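Local coordinates for protein HIT family hydrolase (Legionella pneumophila subsp. pneumophila, PDB 6D6J) that probably hydrolyses nucleotide-type substrates, as other histidine triad (HIT) proteins do, and carries a bound zinc ion, at residues B[34-39]-B[44-49]. Sequence-based numbering, arbitrary orientation. Where two conformers were deposited one is given.
Sequences AFRDIR and THLLII
Phe35 and Leu47 form an antiparallel hydrogen-bonded pair, Phe35 N to Leu47 O at 3.0 Å and Leu47 N to Phe35 O at 2.8 Å, which sets the register of a beta hairpin in the antiparallel sheet of the HIT fold. Beyond the last paired residue of strand 32-36, Asp37 N still donates to His45 O (3.0 Å).

On one side of the sheet the Phe35 ring receives Leu47 CB over one face, near the rim, while Ile49 CG1 meets its edge in plane. Phe13 of helix 12-17 adds an edge-to-face contact with Phe35, and the Ile49 side chain also touches His107, the predicted nucleophile, and lies about 4 Å from that of zinc ligand His105. The non-hydrogen-bonded pair Ala34 and Ile48 (CB to CG1, 4.0 Å) occupies the other side, against helix 62-81.

The backbone places Asp37 CB over the His45 ring, 3.8 Å from its centroid and 10° off the normal, a CH-pi contact. With CG anti to the backbone N (chi1 -168°), the carboxylate lies over that same face; Asp37 OD2 is 3.4 Å from His45 NE2, at too poor an angle to bond. His45 instead bonds through ND1 to Gln41 N and through NE2 to His109 ND1. The Asp37 carboxylate closes an Asx turn, OD1 accepting from Arg39 N at 2.9 Å on its anti side.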
loop_
_atom_site.group_PDB
_atom_site.type_symbol
_atom_site.label_atom_id
_atom_site.label_comp_id
_atom_site.label_asym_id
_atom_site.label_seq_id
_atom_site.Cartn_x
_atom_site.Cartn_y
_atom_site.Cartn_z
ATOM N N ALA B 34 -12.381 -6.080 -7.395
ATOM C CA ALA B 34 -11.309 -6.905 -6.851
ATOM C C ALA B 34 -11.400 -8.297 -7.445
ATOM O O ALA B 34 -12.497 -8.838 -7.614
ATOM C CB ALA B 34 -11.344 -6.993 -5.327
ATOM N N PHE B 35 -10.245 -8.874 -7.760
ATOM C CA PHE B 35 -10.202 -10.164 -8.437
ATOM C C PHE B 35 -8.894 -10.864 -8.098
ATOM O O PHE B 35 -7.939 -10.247 -7.612
ATOM C CB PHE B 35 -10.402 -10.010 -9.963
ATOM C CG PHE B 35 -9.446 -9.053 -10.616
ATOM C CD1 PHE B 35 -9.724 -7.695 -10.658
ATOM C CD2 PHE B 35 -8.279 -9.515 -11.213
ATOM C CE1 PHE B 35 -8.838 -6.814 -11.266
ATOM C CE2 PHE B 35 -7.393 -8.633 -11.813
ATOM C CZ PHE B 35 -7.676 -7.288 -11.839
ATOM N N ARG B 36 -8.841 -12.167 -8.364
ATOM C CA ARG B 36 -7.615 -12.910 -8.081
ATOM C C ARG B 36 -6.501 -12.578 -9.071
ATOM O O ARG B 36 -6.726 -12.486 -10.281
ATOM C CB ARG B 36 -7.872 -14.409 -8.173
ATOM C CG ARG B 36 -8.763 -14.975 -7.078
ATOM C CD ARG B 36 -8.810 -16.479 -7.190
ATOM N NE ARG B 36 -9.515 -17.115 -6.091
ATOM C CZ ARG B 36 -9.473 -18.427 -5.888
ATOM N NH1 ARG B 36 -8.793 -19.197 -6.731
ATOM N NH2 ARG B 36 -10.109 -18.965 -4.862
ATOM N N ASP B 37 -5.274 -12.462 -8.564
ATOM C CA ASP B 37 -4.103 -12.439 -9.442
ATOM C C ASP B 37 -3.892 -13.846 -9.993
ATOM O O ASP B 37 -3.860 -14.813 -9.229
ATOM C CB ASP B 37 -2.882 -11.995 -8.624
ATOM C CG ASP B 37 -1.663 -11.659 -9.469
ATOM O OD1 ASP B 37 -1.352 -12.363 -10.444
ATOM O OD2 ASP B 37 -0.969 -10.689 -9.111
ATOM N N ILE B 38 -3.764 -13.976 -11.318
ATOM C CA ILE B 38 -3.580 -15.294 -11.926
ATOM C C ILE B 38 -2.248 -15.932 -11.568
ATOM O O ILE B 38 -2.111 -17.147 -11.715
ATOM C CB ILE B 38 -3.738 -15.289 -13.462
ATOM C CG1 ILE B 38 -2.741 -14.329 -14.139
ATOM C CG2 ILE B 38 -5.169 -14.986 -13.865
ATOM C CD1 ILE B 38 -2.626 -14.562 -15.633
ATOM N N ARG B 39 -1.262 -15.152 -11.116
ATOM C CA ARG B 39 0.058 -15.655 -10.733
ATOM C C ARG B 39 0.262 -15.365 -9.250
ATOM O O ARG B 39 1.084 -14.518 -8.872
ATOM C CB ARG B 39 1.161 -15.000 -11.563
ATOM C CG ARG B 39 1.153 -15.389 -13.026
ATOM C CD ARG B 39 2.423 -14.905 -13.716
ATOM N NE ARG B 39 2.744 -15.661 -14.928
ATOM C CZ ARG B 39 2.157 -15.474 -16.106
ATOM N NH1 ARG B 39 1.205 -14.555 -16.238
ATOM N NH2 ARG B 39 2.514 -16.218 -17.154
ATOM N N THR B 44 -3.249 -16.883 -0.851
ATOM C CA THR B 44 -4.285 -16.016 -1.404
ATOM C C THR B 44 -3.624 -14.734 -1.889
ATOM O O THR B 44 -2.863 -14.097 -1.144
ATOM C CB THR B 44 -5.371 -15.682 -0.370
ATOM O OG1 THR B 44 -6.078 -16.877 -0.034
ATOM C CG2 THR B 44 -6.381 -14.649 -0.891
ATOM N N HIS B 45 -3.923 -14.340 -3.126
ATOM C CA HIS B 45 -3.349 -13.123 -3.703
ATOM C C HIS B 45 -4.429 -12.433 -4.530
ATOM O O HIS B 45 -4.829 -12.920 -5.597
ATOM C CB HIS B 45 -2.116 -13.481 -4.531
ATOM C CG HIS B 45 -1.348 -12.312 -5.056
ATOM N ND1 HIS B 45 -0.099 -12.477 -5.617
ATOM C CD2 HIS B 45 -1.647 -10.992 -5.160
ATOM C CE1 HIS B 45 0.341 -11.307 -6.041
ATOM N NE2 HIS B 45 -0.571 -10.385 -5.766
ATOM N N LEU B 46 -4.908 -11.300 -4.033
ATOM C CA LEU B 46 -5.996 -10.560 -4.655
ATOM C C LEU B 46 -5.483 -9.209 -5.133
ATOM O O LEU B 46 -4.494 -8.675 -4.620
ATOM C CB LEU B 46 -7.166 -10.400 -3.672
ATOM C CG LEU B 46 -7.678 -11.747 -3.121
ATOM C CD1 LEU B 46 -8.658 -11.561 -1.982
ATOM C CD2 LEU B 46 -8.296 -12.619 -4.214
ATOM N N LEU B 47 -6.184 -8.655 -6.117
ATOM C CA LEU B 47 -5.891 -7.343 -6.681
ATOM C C LEU B 47 -7.128 -6.473 -6.527
ATOM O O LEU B 47 -8.239 -6.915 -6.839
ATOM C CB LEU B 47 -5.574 -7.472 -8.177
ATOM C CG LEU B 47 -4.373 -8.369 -8.479
ATOM C CD1 LEU B 47 -4.221 -8.624 -9.969
ATOM C CD2 LEU B 47 -3.106 -7.773 -7.905
ATOM N N ILE B 48 -6.949 -5.247 -6.036
ATOM C CA ILE B 48 -8.045 -4.291 -5.883
ATOM C C ILE B 48 -7.727 -3.116 -6.796
ATOM O O ILE B 48 -6.652 -2.505 -6.681
ATOM C CB ILE B 48 -8.250 -3.840 -4.420
ATOM C CG1 ILE B 48 -8.425 -5.033 -3.444
ATOM C CG2 ILE B 48 -9.487 -2.939 -4.329
ATOM C CD1 ILE B 48 -7.157 -5.690 -2.941
ATOM N N ILE B 49 -8.635 -2.825 -7.723
ATOM C CA ILE B 49 -8.383 -1.813 -8.756
ATOM C C ILE B 49 -9.506 -0.787 -8.802
ATOM O O ILE B 49 -10.671 -1.107 -8.498
ATOM C CB ILE B 49 -8.182 -2.426 -10.160
ATOM C CG1 ILE B 49 -9.492 -2.997 -10.755
ATOM C CG2 ILE B 49 -7.075 -3.457 -10.136
ATOM C CD1 ILE B 49 -9.387 -3.289 -12.236
#